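Local atomic coordinates of glutathione S-transferase (Gordonia bronchialis, PDB entry 4PTS), a protein that probably acts as a glutathione transferase, conjugating glutathione to electrophilic substrates or carrying out related thiol chemistry. Residues B[20-25]-B[182-187]; B[200-205]-B[250-255]. All blocks are in the same frame, centred on the assembly; numbering follows the deposited sequence.

Interaction 1: residues B[20-25]-B[182-187]; sequences QEFVRD and VNNGVY
Y187, the predicted proton donor/acceptor of the active site, meets F22 and R24 of the 20-25 loop along its own side chain. Its CB comes first, 3.8 Å from F22 CE2; the two side chains lie side by side and point the same way. From CB onward the partner is R24. NH2 of that arginine stands over one face of the tyrosine ring, offset toward the rim, 3.5 Å from CG of Y187 and 3.6 Å from its CD1. The guanidinium plane is turned 75° from the ring, so it approaches edge-on in a cation-pi contact, R24 CZ lying 4.9 Å from the centroid of the Y187 ring. A bend at chi3 (-68°) turns NE of R24 off the line of the extended CB-CG-CD part of the chain. At the tip, Y187 OH leaves the loop behind and hydrogen-bonds OH of Y288.

N184 flanks this arrangement. Its OD1 sits at the edge of the F22 ring, 4.0 Å from CE2 of F22, while its ND2 faces R24 NE, another donor, and bonds weakly to Y179 OH instead. An alanine here would probably cost Y179 that weak bond and give the R24 guanidinium more freedom to turn beside the Y187 ring.

Phenylalanine suits its place as an apolar flank, further met edge-to-face by F191, and arginine as a cation whose NH2 can be presented edge-on to an aromatic face. Between these two segments the contact rests on packing and cation-pi attraction; the loop's hydrogen bonds are made elsewhere, to G193 and, weakly, R188.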
# COMPACT_ATOMS: atom_id res chain seq x y z
N GLN B 20 0.53 -15.95 15.42
CA GLN B 20 -0.58 -16.85 15.09
C GLN B 20 -1.40 -16.36 13.91
O GLN B 20 -1.49 -15.15 13.66
CB GLN B 20 -1.51 -17.03 16.28
CG GLN B 20 -0.83 -17.66 17.50
CD GLN B 20 -1.83 -18.19 18.53
OE1 GLN B 20 -3.00 -18.38 18.22
NE2 GLN B 20 -1.36 -18.45 19.74
N GLU B 21 -1.99 -17.31 13.20
CA GLU B 21 -2.83 -17.01 12.06
C GLU B 21 -4.12 -16.45 12.58
O GLU B 21 -4.52 -16.75 13.71
CB GLU B 21 -3.09 -18.27 11.23
CG GLU B 21 -3.89 -19.36 11.97
CD GLU B 21 -3.38 -20.78 11.73
OE1 GLU B 21 -3.46 -21.62 12.66
OE2 GLU B 21 -2.92 -21.08 10.61
N PHE B 22 -4.76 -15.63 11.78
CA PHE B 22 -6.03 -15.07 12.16
C PHE B 22 -7.14 -16.08 11.91
O PHE B 22 -7.38 -16.50 10.77
CB PHE B 22 -6.34 -13.81 11.37
CG PHE B 22 -7.74 -13.35 11.56
CD1 PHE B 22 -8.23 -13.08 12.84
CD2 PHE B 22 -8.59 -13.20 10.48
CE1 PHE B 22 -9.53 -12.67 13.04
CE2 PHE B 22 -9.89 -12.78 10.67
CZ PHE B 22 -10.37 -12.51 11.95
N VAL B 23 -7.82 -16.46 12.99
CA VAL B 23 -8.94 -17.37 12.89
C VAL B 23 -10.18 -16.68 13.46
O VAL B 23 -10.20 -16.25 14.62
CB VAL B 23 -8.63 -18.68 13.65
CG1 VAL B 23 -9.62 -19.76 13.28
CG2 VAL B 23 -7.22 -19.16 13.31
N ARG B 24 -11.20 -16.54 12.64
CA ARG B 24 -12.38 -15.77 13.02
C ARG B 24 -13.36 -16.55 13.91
O ARG B 24 -13.60 -17.73 13.68
CB ARG B 24 -13.08 -15.33 11.75
CG ARG B 24 -14.19 -14.33 11.96
CD ARG B 24 -14.88 -14.03 10.64
NE ARG B 24 -14.03 -13.31 9.68
CZ ARG B 24 -13.83 -11.99 9.68
NH1 ARG B 24 -14.37 -11.22 10.60
NH2 ARG B 24 -13.07 -11.44 8.75
N ASP B 25 -13.92 -15.86 14.91
CA ASP B 25 -14.92 -16.43 15.84
C ASP B 25 -16.35 -16.25 15.29
O ASP B 25 -16.96 -15.19 15.46
CB ASP B 25 -14.78 -15.81 17.24
N VAL B 182 -10.70 -14.98 -0.36
CA VAL B 182 -10.66 -13.56 -0.70
C VAL B 182 -11.30 -12.69 0.33
O VAL B 182 -10.61 -11.88 0.93
CB VAL B 182 -11.34 -13.26 -2.05
CG1 VAL B 182 -11.32 -11.77 -2.33
CG2 VAL B 182 -10.66 -14.03 -3.15
N ASN B 183 -12.61 -12.84 0.54
CA ASN B 183 -13.33 -11.99 1.50
C ASN B 183 -12.60 -12.00 2.82
O ASN B 183 -12.32 -10.97 3.40
CB ASN B 183 -14.77 -12.48 1.76
CG ASN B 183 -15.67 -12.40 0.53
OD1 ASN B 183 -16.53 -13.28 0.32
ND2 ASN B 183 -15.51 -11.36 -0.29
N ASN B 184 -12.30 -13.20 3.26
CA ASN B 184 -11.59 -13.44 4.47
C ASN B 184 -10.07 -13.59 4.26
O ASN B 184 -9.29 -13.49 5.20
CB ASN B 184 -12.13 -14.72 5.07
CG ASN B 184 -11.98 -14.74 6.56
OD1 ASN B 184 -11.09 -14.14 7.13
ND2 ASN B 184 -12.87 -15.43 7.19
N GLY B 185 -9.67 -13.88 3.03
CA GLY B 185 -8.26 -13.92 2.69
C GLY B 185 -7.54 -12.65 3.08
O GLY B 185 -6.45 -12.70 3.65
N VAL B 186 -8.16 -11.52 2.81
CA VAL B 186 -7.51 -10.27 3.13
C VAL B 186 -7.33 -10.11 4.62
O VAL B 186 -6.29 -9.63 5.06
CB VAL B 186 -8.23 -9.06 2.53
CG1 VAL B 186 -8.26 -9.18 1.01
CG2 VAL B 186 -9.62 -8.89 3.11
N TYR B 187 -8.34 -10.50 5.40
CA TYR B 187 -8.23 -10.44 6.86
C TYR B 187 -7.13 -11.36 7.39
O TYR B 187 -6.37 -11.00 8.30
CB TYR B 187 -9.57 -10.75 7.48
CG TYR B 187 -10.49 -9.56 7.44
CD1 TYR B 187 -11.32 -9.32 6.35
CD2 TYR B 187 -10.50 -8.65 8.47
CE1 TYR B 187 -12.17 -8.20 6.30
CE2 TYR B 187 -11.34 -7.54 8.45
CZ TYR B 187 -12.18 -7.31 7.36
OH TYR B 187 -13.00 -6.19 7.40

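Interaction 2: residues B[200-205]-B[250-255]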
# COMPACT_ATOMS: atom_id res chain seq x y z
N ALA B 200 1.50 -17.30 3.71
CA ALA B 200 0.56 -18.31 3.26
C ALA B 200 -0.72 -17.68 2.77
O ALA B 200 -1.24 -18.05 1.71
CB ALA B 200 0.25 -19.26 4.40
N ALA B 201 -1.23 -16.72 3.54
CA ALA B 201 -2.42 -16.02 3.14
C ALA B 201 -2.22 -15.31 1.81
O ALA B 201 -3.08 -15.34 0.94
CB ALA B 201 -2.84 -15.04 4.21
N TYR B 202 -1.08 -14.62 1.68
CA TYR B 202 -0.79 -13.83 0.49
C TYR B 202 -0.88 -14.73 -0.74
O TYR B 202 -1.51 -14.36 -1.75
CB TYR B 202 0.59 -13.20 0.64
CG TYR B 202 1.13 -12.45 -0.57
CD1 TYR B 202 1.71 -13.12 -1.63
CD2 TYR B 202 1.15 -11.06 -0.61
CE1 TYR B 202 2.25 -12.45 -2.72
CE2 TYR B 202 1.68 -10.37 -1.71
CZ TYR B 202 2.24 -11.08 -2.75
OH TYR B 202 2.77 -10.46 -3.84
N ASP B 203 -0.30 -15.91 -0.65
CA ASP B 203 -0.30 -16.79 -1.80
C ASP B 203 -1.72 -17.24 -2.17
O ASP B 203 -2.14 -17.18 -3.33
CB ASP B 203 0.58 -17.99 -1.52
CG ASP B 203 2.07 -17.62 -1.38
OD1 ASP B 203 2.54 -16.67 -2.07
OD2 ASP B 203 2.77 -18.31 -0.59
N ARG B 204 -2.49 -17.66 -1.18
CA ARG B 204 -3.82 -18.14 -1.45
C ARG B 204 -4.69 -17.06 -2.05
O ARG B 204 -5.46 -17.30 -2.97
CB ARG B 204 -4.43 -18.71 -0.17
CG ARG B 204 -3.88 -20.11 0.10
CD ARG B 204 -4.42 -20.69 1.38
NE ARG B 204 -5.87 -20.82 1.35
CZ ARG B 204 -6.62 -21.03 2.43
NH1 ARG B 204 -6.06 -21.16 3.62
NH2 ARG B 204 -7.95 -21.11 2.32
N LEU B 205 -4.52 -15.85 -1.54
CA LEU B 205 -5.24 -14.70 -2.02
C LEU B 205 -5.01 -14.46 -3.51
O LEU B 205 -5.95 -14.29 -4.29
CB LEU B 205 -4.77 -13.49 -1.25
CG LEU B 205 -5.38 -12.14 -1.60
CD1 LEU B 205 -6.89 -12.16 -1.38
CD2 LEU B 205 -4.74 -11.06 -0.75
N LYS B 250 -1.47 -5.13 3.76
CA LYS B 250 -0.28 -5.56 3.01
C LYS B 250 -0.57 -6.61 1.93
O LYS B 250 0.29 -7.42 1.62
CB LYS B 250 0.76 -6.11 3.96
CG LYS B 250 1.25 -5.09 4.96
CD LYS B 250 2.26 -5.73 5.89
CE LYS B 250 2.85 -4.73 6.85
NZ LYS B 250 2.01 -4.68 8.08
N CYS B 251 -1.75 -6.54 1.33
CA CYS B 251 -2.10 -7.42 0.22
C CYS B 251 -1.58 -6.82 -1.06
O CYS B 251 -2.37 -6.40 -1.90
CB CYS B 251 -3.61 -7.57 0.14
SG CYS B 251 -4.30 -8.34 1.61
N ASN B 252 -0.26 -6.82 -1.24
CA ASN B 252 0.33 -5.86 -2.16
C ASN B 252 1.11 -6.37 -3.37
O ASN B 252 1.99 -5.65 -3.86
CB ASN B 252 1.23 -4.91 -1.38
CG ASN B 252 2.51 -5.57 -0.97
OD1 ASN B 252 2.59 -6.77 -0.85
ND2 ASN B 252 3.51 -4.77 -0.76
N ARG B 253 0.76 -7.55 -3.88
CA ARG B 253 1.34 -7.99 -5.15
C ARG B 253 1.19 -6.90 -6.20
O ARG B 253 2.08 -6.66 -7.02
CB ARG B 253 0.68 -9.25 -5.69
CG ARG B 253 1.53 -9.93 -6.75
CD ARG B 253 0.94 -11.23 -7.25
NE ARG B 253 -0.16 -10.98 -8.19
CZ ARG B 253 -0.92 -11.92 -8.72
NH1 ARG B 253 -0.73 -13.20 -8.43
NH2 ARG B 253 -1.89 -11.59 -9.54
N SER B 254 0.06 -6.21 -6.15
CA SER B 254 -0.31 -5.26 -7.15
C SER B 254 -1.60 -4.63 -6.69
O SER B 254 -2.37 -5.25 -5.96
CB SER B 254 -0.47 -6.00 -8.48
OG SER B 254 -1.61 -5.55 -9.24
N LYS B 255 -1.84 -3.39 -7.11
CA LYS B 255 -3.14 -2.77 -6.89
C LYS B 255 -4.24 -3.36 -7.78
O LYS B 255 -3.98 -3.92 -8.87
CB LYS B 255 -3.09 -1.27 -7.14
CG LYS B 255 -2.51 -0.47 -5.99
CD LYS B 255 -2.61 1.05 -6.24
CE LYS B 255 -3.70 1.79 -5.49
NZ LYS B 255 -3.36 3.24 -5.52
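The inverse gamma turn centred on C251, in the loop after helix 229-245, packs against L205 of helix 195-217 within the GST C-terminal domain. C251 SG lies 3.6 Å from L205 CD2, with CB of the cysteine close behind at 3.8 Å from the same methyl. A small thiol and a branched aliphatic chain suit this buried, apolar meeting.

One helical turn earlier, Y202 reaches the same loop with its ring. CG is anti to the backbone N (chi1 174°), and the ring's CE2 edge comes up to N252, 3.8 Å from its OD1, with amide and ring planes 78° apart. The ring's far end rests on the aliphatic part of R253, Y202 CZ being 3.8 Å from R253 CB. Arginine fits here because its CB and neighbouring methylenes can meet the phenol end while crossing it, and its guanidinium, roughly perpendicular to the ring, goes on to a salt bridge with D210.

Beyond the two segments, C251 also touches F241 of helix 229-245 and C189 of helix 185-190, and L205 reaches V186 and C189. The loop thus lies among three helices, while its K250 bonds through NZ to N296 of the second subunit.

The two contacts follow one another along the chain and meet in the C-terminal domain: V186, next to Y187 on helix 185-190, packs on both L205 and C251, so that helix is shared ground. Interaction 1 is partly buried and brings the N-terminal loop against a predicted active-site tyrosine, pairing a cation with an aromatic face. Interaction 2 is the more buried of the two although farther from the chain's centre; it joins elements of the C-terminal domain alone and relies on thiol, aliphatic and ring-edge packing. Neither has a hydrogen bond across its segments. The second subunit reaches 200-205 and 250-255, whereas no other chain of the assembly touches 20-25 or 182-187.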